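Local coordinates for regulatory protein (Bacillus megaterium, PDB 4UA1) that binds DNA as a mercury-sensing regulator, probably repressing the mercury-resistance operon until mercury(II) turns the dimer into an activator, at residues Arg20-Leu25 with Leu62-Asp66; Asp109-Arg113 with Ile125-Leu129. All coordinates share one frame; numbering follows the deposited sequence.

In the fold
From the N terminus the chain runs into the short helix 18-22, turns, and passes through helix 44-57 before helix 62-74 comes back against the turn. Interaction 1, between 20-25 and 62-66, closes that loop of 36 residues within the DNA-binding domain. The long helix 78-112 then leads away from it. At its far end the chain passes through the mercury-binding loop and returns as helix 124-130, so that interaction 2, between 109-113 and 125-129, closes a loop of 11 residues. The two loops follow in series and neither nest nor cross. The centres of interactions 1 and 2 lie about 43 Å apart, on opposite sides of the chain's centre.

Interaction 1: residues Arg20-Leu25 with Leu62-Asp66; sequences RYYERL and LNEID
Leu62, on the first turn of helix 62-74, sends its CB toward the turn at Arg20-Leu25, and its branches split the work there. CG sits near NH1 of Arg20, 3.8 Å away. Beyond it, CD1 continues the chain anti to CA and touches both Arg20 NH1 and Glu23 OE1, which lie about a right angle apart as seen from it, the latter at 3.9 Å. CD2 lies over one face of the Arg20 guanidinium, 3.4 Å above its plane and displaced toward the rim. The same methyl also meets CD1 of Leu25 at 3.5 Å.

Both segments belong to the MerR-type helix-turn-helix domain, in which helix 18-22 is probably the DNA-recognition helix. That helix ends in a Schellman motif: Arg24 takes a positive phi of 78°, and Arg24 N bonds back to Tyr21 O while Leu25 N makes a weak bond to Arg20 O. The chain thereby turns Leu25 inward, where Ile52 of helix 44-57 and Leu69 also pack on it. With CG anti to its carbonyl carbon (chi1 -62°), Leu25 prolongs its chain through CD1 toward Leu62, and the branch CD2 lies 3.6 Å from the Asp66 CA.

At the outer edge, Arg24 NH1 forms a salt bridge with Asp66 OD1 over 3.1 Å. The guanidinium and carboxylate planes are only 12° apart, yet OD1 approaches the guanidinium obliquely.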
ATOM      1  N   ARG B  20      -2.583  14.188  14.217  1.00 48.95           N
ATOM      2  CA  ARG B  20      -3.948  13.756  14.452  1.00 44.51           C
ATOM      3  C   ARG B  20      -4.814  14.885  14.969  1.00 44.70           C
ATOM      4  O   ARG B  20      -5.891  15.109  14.432  1.00 45.03           O
ATOM      5  CB  ARG B  20      -3.975  12.600  15.443  1.00 43.92           C
ATOM      6  CG  ARG B  20      -4.373  11.285  14.864  1.00 43.88           C
ATOM      7  CD  ARG B  20      -3.503  10.909  13.723  1.00 44.18           C
ATOM      8  NE  ARG B  20      -3.439   9.460  13.619  1.00 44.07           N
ATOM      9  CZ  ARG B  20      -2.951   8.838  12.553  1.00 45.00           C
ATOM     10  NH1 ARG B  20      -2.503   9.544  11.527  1.00 54.23           N
ATOM     11  NH2 ARG B  20      -2.909   7.522  12.501  1.00 44.40           N
ATOM     12  N   TYR B  21      -4.376  15.604  16.001  1.00 51.11           N
ATOM     13  CA  TYR B  21      -5.218  16.712  16.453  1.00 60.18           C
ATOM     14  C   TYR B  21      -5.031  17.933  15.544  1.00 59.39           C
ATOM     15  O   TYR B  21      -5.925  18.773  15.439  1.00 61.34           O
ATOM     16  CB  TYR B  21      -5.063  17.044  17.958  1.00 54.54           C
ATOM     17  CG  TYR B  21      -3.757  17.461  18.597  1.00 63.43           C
ATOM     18  CD1 TYR B  21      -3.365  18.799  18.628  1.00 69.64           C
ATOM     19  CD2 TYR B  21      -3.000  16.543  19.325  1.00 58.52           C
ATOM     20  CE1 TYR B  21      -2.195  19.195  19.278  1.00 61.51           C
ATOM     21  CE2 TYR B  21      -1.836  16.923  19.979  1.00 57.03           C
ATOM     22  CZ  TYR B  21      -1.433  18.246  19.954  1.00 64.19           C
ATOM     23  OH  TYR B  21      -0.264  18.608  20.608  1.00 68.04           O
ATOM     24  N   TYR B  22      -3.893  18.002  14.869  1.00 51.17           N
ATOM     25  CA  TYR B  22      -3.657  19.019  13.857  1.00 49.41           C
ATOM     26  C   TYR B  22      -4.730  18.821  12.787  1.00 52.94           C
ATOM     27  O   TYR B  22      -5.246  19.791  12.221  1.00 51.79           O
ATOM     28  CB  TYR B  22      -2.239  18.908  13.259  1.00 51.79           C
ATOM     29  CG  TYR B  22      -1.394  20.160  13.380  1.00 50.38           C
ATOM     30  CD2 TYR B  22      -0.012  20.145  13.167  1.00 51.01           C
ATOM     31  CE2 TYR B  22       0.662  18.985  12.837  1.00 49.88           C
ATOM     32  N   GLU B  23      -5.064  17.561  12.516  1.00 46.88           N
ATOM     33  CA  GLU B  23      -6.109  17.236  11.538  1.00 47.19           C
ATOM     34  C   GLU B  23      -7.507  17.149  12.103  1.00 47.14           C
ATOM     35  O   GLU B  23      -8.403  16.750  11.377  1.00 60.31           O
ATOM     36  CB  GLU B  23      -5.807  15.920  10.839  1.00 48.97           C
ATOM     37  CG  GLU B  23      -4.826  16.074   9.717  1.00 58.26           C
ATOM     38  CD  GLU B  23      -4.242  14.757   9.299  1.00 67.87           C
ATOM     39  OE1 GLU B  23      -4.681  13.721   9.855  1.00 51.01           O
ATOM     40  OE2 GLU B  23      -3.326  14.763   8.445  1.00 75.42           O
ATOM     41  N   ARG B  24      -7.678  17.456  13.389  1.00 48.90           N
ATOM     42  CA  ARG B  24      -8.989  17.441  14.081  1.00 52.09           C
ATOM     43  C   ARG B  24      -9.473  16.022  14.454  1.00 48.40           C
ATOM     44  O   ARG B  24     -10.464  15.862  15.164  1.00 52.26           O
ATOM     45  CB  ARG B  24     -10.045  18.175  13.229  1.00 63.16           C
ATOM     46  CG  ARG B  24     -11.515  17.844  13.473  1.00 59.86           C
ATOM     47  CD  ARG B  24     -12.288  17.839  12.158  1.00 59.80           C
ATOM     48  NE  ARG B  24     -13.650  17.353  12.341  1.00 66.95           N
ATOM     49  CZ  ARG B  24     -14.047  16.101  12.134  1.00 62.15           C
ATOM     50  NH1 ARG B  24     -13.193  15.171  11.725  1.00 50.46           N
ATOM     51  NH2 ARG B  24     -15.316  15.783  12.336  1.00 62.06           N
ATOM     52  N   LEU B  25      -8.730  14.994  14.057  1.00 45.52           N
ATOM     53  CA  LEU B  25      -9.113  13.623  14.400  1.00 49.18           C
ATOM     54  C   LEU B  25      -9.076  13.375  15.905  1.00 48.08           C
ATOM     55  O   LEU B  25     -10.009  12.814  16.490  1.00 49.98           O
ATOM     56  CB  LEU B  25      -8.211  12.609  13.698  1.00 46.67           C
ATOM     57  CG  LEU B  25      -8.241  12.600  12.171  1.00 45.32           C
ATOM     58  CD1 LEU B  25      -7.206  11.617  11.700  1.00 45.06           C
ATOM     59  CD2 LEU B  25      -9.617  12.273  11.621  1.00 45.78           C
ATOM     60  N   LEU B  62      -6.764   7.639   6.297  1.00 26.51           N
ATOM     61  CA  LEU B  62      -6.965   8.742   7.231  1.00 25.14           C
ATOM     62  C   LEU B  62      -8.114   9.654   6.773  1.00 30.34           C
ATOM     63  O   LEU B  62      -8.930  10.110   7.564  1.00 30.31           O
ATOM     64  CB  LEU B  62      -5.696   9.575   7.377  1.00 25.70           C
ATOM     65  CG  LEU B  62      -4.763   9.244   8.540  1.00 37.68           C
ATOM     66  CD1 LEU B  62      -3.592  10.222   8.531  1.00 38.41           C
ATOM     67  CD2 LEU B  62      -5.463   9.211   9.921  1.00 29.70           C
ATOM     68  N   ASN B  63      -8.181   9.884   5.474  1.00 27.47           N
ATOM     69  CA  ASN B  63      -9.218  10.706   4.898  1.00 27.36           C
ATOM     70  C   ASN B  63     -10.610  10.162   5.133  1.00 28.33           C
ATOM     71  O   ASN B  63     -11.499  10.883   5.599  1.00 35.14           O
ATOM     72  CB  ASN B  63      -8.967  10.848   3.409  1.00 39.91           C
ATOM     73  CG  ASN B  63      -9.738  11.971   2.814  1.00 41.90           C
ATOM     74  OD1 ASN B  63     -10.646  11.749   2.015  1.00 37.77           O
ATOM     75  ND2 ASN B  63      -9.405  13.193   3.214  1.00 41.41           N
ATOM     76  N   GLU B  64     -10.786   8.879   4.827  1.00 25.64           N
ATOM     77  CA  GLU B  64     -12.028   8.176   5.116  1.00 24.69           C
ATOM     78  C   GLU B  64     -12.389   8.267   6.594  1.00 24.37           C
ATOM     79  O   GLU B  64     -13.548   8.474   6.967  1.00 24.11           O
ATOM     80  CB  GLU B  64     -11.918   6.720   4.690  1.00 26.59           C
ATOM     81  CG  GLU B  64     -11.688   6.603   3.212  1.00 41.23           C
ATOM     82  CD  GLU B  64     -11.631   5.179   2.694  1.00 35.27           C
ATOM     83  OE1 GLU B  64     -11.177   4.266   3.427  1.00 28.49           O
ATOM     84  OE2 GLU B  64     -12.017   5.010   1.516  1.00 33.23           O
ATOM     85  N   ILE B  65     -11.387   8.108   7.441  1.00 23.17           N
ATOM     86  CA  ILE B  65     -11.609   8.153   8.873  1.00 23.19           C
ATOM     87  C   ILE B  65     -12.076   9.539   9.301  1.00 26.73           C
ATOM     88  O   ILE B  65     -12.942   9.674  10.168  1.00 34.81           O
ATOM     89  CB  ILE B  65     -10.333   7.733   9.605  1.00 28.92           C
ATOM     90  CG1 ILE B  65     -10.114   6.214   9.412  1.00 27.60           C
ATOM     91  CG2 ILE B  65     -10.395   8.115  11.063  1.00 23.90           C
ATOM     92  CD1 ILE B  65      -8.829   5.693   9.973  1.00 24.30           C
ATOM     93  N   ASP B  66     -11.535  10.560   8.645  1.00 31.89           N
ATOM     94  CA  ASP B  66     -11.919  11.958   8.846  1.00 36.84           C
ATOM     95  C   ASP B  66     -13.410  12.173   8.557  1.00 33.61           C
ATOM     96  O   ASP B  66     -14.164  12.762   9.373  1.00 28.26           O
ATOM     97  CB  ASP B  66     -11.080  12.847   7.928  1.00 27.50           C
ATOM     98  CG  ASP B  66     -11.119  14.307   8.309  1.00 37.97           C
ATOM     99  OD1 ASP B  66     -12.128  14.769   8.872  1.00 52.41           O
ATOM    100  OD2 ASP B  66     -10.137  15.009   8.001  1.00 56.24           O
TER

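Interaction 2: residues Asp109-Arg113 with Ile125-Leu129; sequences DLKER and IIETL
Leu110 overlaps two side chains of helix 124-130 at once, one with each methyl. Its CD2 lies against CG2 of Thr128 at 3.8 Å, while CD1 reaches CD2 of Leu129, the two leucines crossing at about a right angle. Leu58 of the second subunit also packs on Leu110, which is buried. Ile125 presses on the backbone instead: its CG1 is 3.5 Å from the Leu110 carbonyl O. With CD1 anti to CA (chi2 -177°), Ile125 carries that methyl on to the CA of Lys111, 4.0 Å away.

On the outer side, the hydroxyl of Thr128 stands over one face of the Arg113 guanidinium, 3.2 Å above the plane and shifted toward the rim. From there OG1 makes no hydrogen bond to NE; its hydrogen bond goes to the carbonyl O of Pro124, one turn back at the start of the same helix.

Leu129 O accepts a hydrogen bond from Arg54 NH1 of the second subunit, and Thr86 of that subunit packs on Ile125, so helix 124-130 also meets the partner chain. The Ile125 side chain is about 4 Å from the bound mercury(II) ion and touches Cys114, placing this contact beside the MerR metal-binding loop, whose Cys114 and Cys123 bind the ion.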
ATOM      1  N   ASP B 109       0.326 -14.987 -16.855  1.00 25.26           N
ATOM      2  CA  ASP B 109       0.427 -15.016 -18.301  1.00 26.05           C
ATOM      3  C   ASP B 109       1.856 -14.728 -18.779  1.00 29.30           C
ATOM      4  O   ASP B 109       2.369 -15.381 -19.728  1.00 26.25           O
ATOM      5  CB  ASP B 109      -0.562 -14.033 -18.895  1.00 28.19           C
ATOM      6  CG  ASP B 109      -2.001 -14.415 -18.589  1.00 37.78           C
ATOM      7  OD1 ASP B 109      -2.277 -15.653 -18.533  1.00 32.24           O
ATOM      8  OD2 ASP B 109      -2.830 -13.483 -18.400  1.00 27.53           O
ATOM      9  N   LEU B 110       2.488 -13.749 -18.127  1.00 24.85           N
ATOM     10  CA  LEU B 110       3.897 -13.479 -18.352  1.00 24.68           C
ATOM     11  C   LEU B 110       4.793 -14.723 -18.189  1.00 29.92           C
ATOM     12  O   LEU B 110       5.546 -15.079 -19.098  1.00 25.22           O
ATOM     13  CB  LEU B 110       4.345 -12.399 -17.393  1.00 25.58           C
ATOM     14  CG  LEU B 110       3.932 -11.030 -17.878  1.00 25.02           C
ATOM     15  CD1 LEU B 110       4.091  -9.979 -16.763  1.00 23.89           C
ATOM     16  CD2 LEU B 110       4.793 -10.725 -19.096  1.00 25.56           C
ATOM     17  N   LYS B 111       4.671 -15.392 -17.044  1.00 24.49           N
ATOM     18  CA  LYS B 111       5.478 -16.566 -16.707  1.00 31.38           C
ATOM     19  C   LYS B 111       5.184 -17.787 -17.644  1.00 25.77           C
ATOM     20  O   LYS B 111       6.064 -18.600 -17.938  1.00 26.29           O
ATOM     21  CB  LYS B 111       5.209 -16.974 -15.240  1.00 31.63           C
ATOM     22  CG  LYS B 111       4.222 -18.174 -15.134  1.00 25.43           C
ATOM     23  CD  LYS B 111       4.050 -18.723 -13.743  1.00 34.59           C
ATOM     24  CE  LYS B 111       3.718 -20.231 -13.773  1.00 37.22           C
ATOM     25  NZ  LYS B 111       2.442 -20.573 -14.466  1.00 44.67           N
ATOM     26  N   GLU B 112       3.937 -17.897 -18.101  1.00 27.46           N
ATOM     27  CA  GLU B 112       3.540 -18.941 -19.027  1.00 27.32           C
ATOM     28  C   GLU B 112       4.110 -18.658 -20.391  1.00 27.57           C
ATOM     29  O   GLU B 112       4.081 -19.517 -21.273  1.00 28.55           O
ATOM     30  CB  GLU B 112       2.031 -19.107 -19.057  1.00 28.02           C
ATOM     31  CG  GLU B 112       1.542 -19.629 -17.729  1.00 35.06           C
ATOM     32  CD  GLU B 112       0.038 -19.553 -17.541  1.00 32.95           C
ATOM     33  OE1 GLU B 112      -0.666 -19.203 -18.513  1.00 31.56           O
ATOM     34  OE2 GLU B 112      -0.437 -19.861 -16.414  1.00 32.97           O
ATOM     35  N   ARG B 113       4.583 -17.430 -20.595  1.00 26.89           N
ATOM     36  CA  ARG B 113       5.274 -17.174 -21.864  1.00 27.57           C
ATOM     37  C   ARG B 113       6.621 -17.914 -21.978  1.00 27.43           C
ATOM     38  O   ARG B 113       7.127 -18.056 -23.087  1.00 28.00           O
ATOM     39  CB  ARG B 113       5.500 -15.670 -22.106  1.00 26.96           C
ATOM     40  CG  ARG B 113       4.217 -14.865 -22.195  1.00 27.14           C
ATOM     41  CD  ARG B 113       4.464 -13.360 -22.256  1.00 27.02           C
ATOM     42  NE  ARG B 113       4.500 -13.034 -23.664  1.00 38.14           N
ATOM     43  CZ  ARG B 113       3.557 -12.356 -24.307  1.00 30.61           C
ATOM     44  NH1 ARG B 113       2.524 -11.835 -23.650  1.00 28.99           N
ATOM     45  NH2 ARG B 113       3.680 -12.165 -25.612  1.00 30.18           N
ATOM     46  N   ILE B 125       9.475 -12.799 -20.562  1.00 28.43           N
ATOM     47  CA  ILE B 125       8.972 -11.930 -19.526  1.00 27.93           C
ATOM     48  C   ILE B 125       9.640 -10.571 -19.698  1.00 31.58           C
ATOM     49  O   ILE B 125       8.973  -9.541 -19.825  1.00 31.45           O
ATOM     50  CB  ILE B 125       9.254 -12.463 -18.109  1.00 27.38           C
ATOM     51  CG1 ILE B 125       8.618 -13.843 -17.879  1.00 32.11           C
ATOM     52  CG2 ILE B 125       8.737 -11.476 -17.048  1.00 26.91           C
ATOM     53  CD1 ILE B 125       8.806 -14.383 -16.431  1.00 26.78           C
ATOM     54  N   ILE B 126      10.970 -10.579 -19.711  1.00 29.98           N
ATOM     55  CA  ILE B 126      11.732  -9.345 -19.802  1.00 35.43           C
ATOM     56  C   ILE B 126      11.459  -8.636 -21.117  1.00 31.18           C
ATOM     57  O   ILE B 126      11.243  -7.424 -21.159  1.00 29.92           O
ATOM     58  CB  ILE B 126      13.239  -9.604 -19.651  1.00 33.84           C
ATOM     59  CG1 ILE B 126      13.532 -10.194 -18.266  1.00 30.61           C
ATOM     60  CG2 ILE B 126      14.020  -8.305 -19.848  1.00 30.67           C
ATOM     61  CD1 ILE B 126      14.964 -10.667 -18.083  1.00 29.68           C
ATOM     62  N   GLU B 127      11.459  -9.405 -22.193  1.00 29.31           N
ATOM     63  CA  GLU B 127      11.182  -8.835 -23.485  1.00 30.35           C
ATOM     64  C   GLU B 127       9.818  -8.179 -23.491  1.00 34.41           C
ATOM     65  O   GLU B 127       9.695  -7.047 -23.963  1.00 31.44           O
ATOM     66  CB  GLU B 127      11.270  -9.899 -24.563  1.00 38.81           C
ATOM     67  CG  GLU B 127      12.671 -10.456 -24.718  1.00 41.51           C
ATOM     68  CD  GLU B 127      12.720 -11.652 -25.636  1.00 42.85           C
ATOM     69  OE1 GLU B 127      13.823 -11.962 -26.124  1.00 53.50           O
ATOM     70  OE2 GLU B 127      11.667 -12.301 -25.846  1.00 34.52           O
ATOM     71  N   THR B 128       8.819  -8.842 -22.899  1.00 29.04           N
ATOM     72  CA  THR B 128       7.461  -8.303 -22.918  1.00 31.18           C
ATOM     73  C   THR B 128       7.366  -7.015 -22.139  1.00 29.31           C
ATOM     74  O   THR B 128       6.862  -6.009 -22.652  1.00 30.80           O
ATOM     75  CB  THR B 128       6.408  -9.284 -22.338  1.00 33.39           C
ATOM     76  OG1 THR B 128       6.307 -10.428 -23.196  1.00 28.12           O
ATOM     77  CG2 THR B 128       5.052  -8.616 -22.281  1.00 28.20           C
ATOM     78  N   LEU B 129       7.899  -7.034 -20.923  1.00 28.56           N
ATOM     79  CA  LEU B 129       7.874  -5.857 -20.060  1.00 34.67           C
ATOM     80  C   LEU B 129       8.775  -4.715 -20.568  1.00 32.81           C
ATOM     81  O   LEU B 129       8.665  -3.586 -20.109  1.00 31.31           O
ATOM     82  CB  LEU B 129       8.290  -6.261 -18.662  1.00 27.76           C
ATOM     83  CG  LEU B 129       7.269  -7.192 -18.020  1.00 26.35           C
ATOM     84  CD1 LEU B 129       7.679  -7.461 -16.576  1.00 25.60           C
ATOM     85  CD2 LEU B 129       5.861  -6.609 -18.114  1.00 26.34           C
TER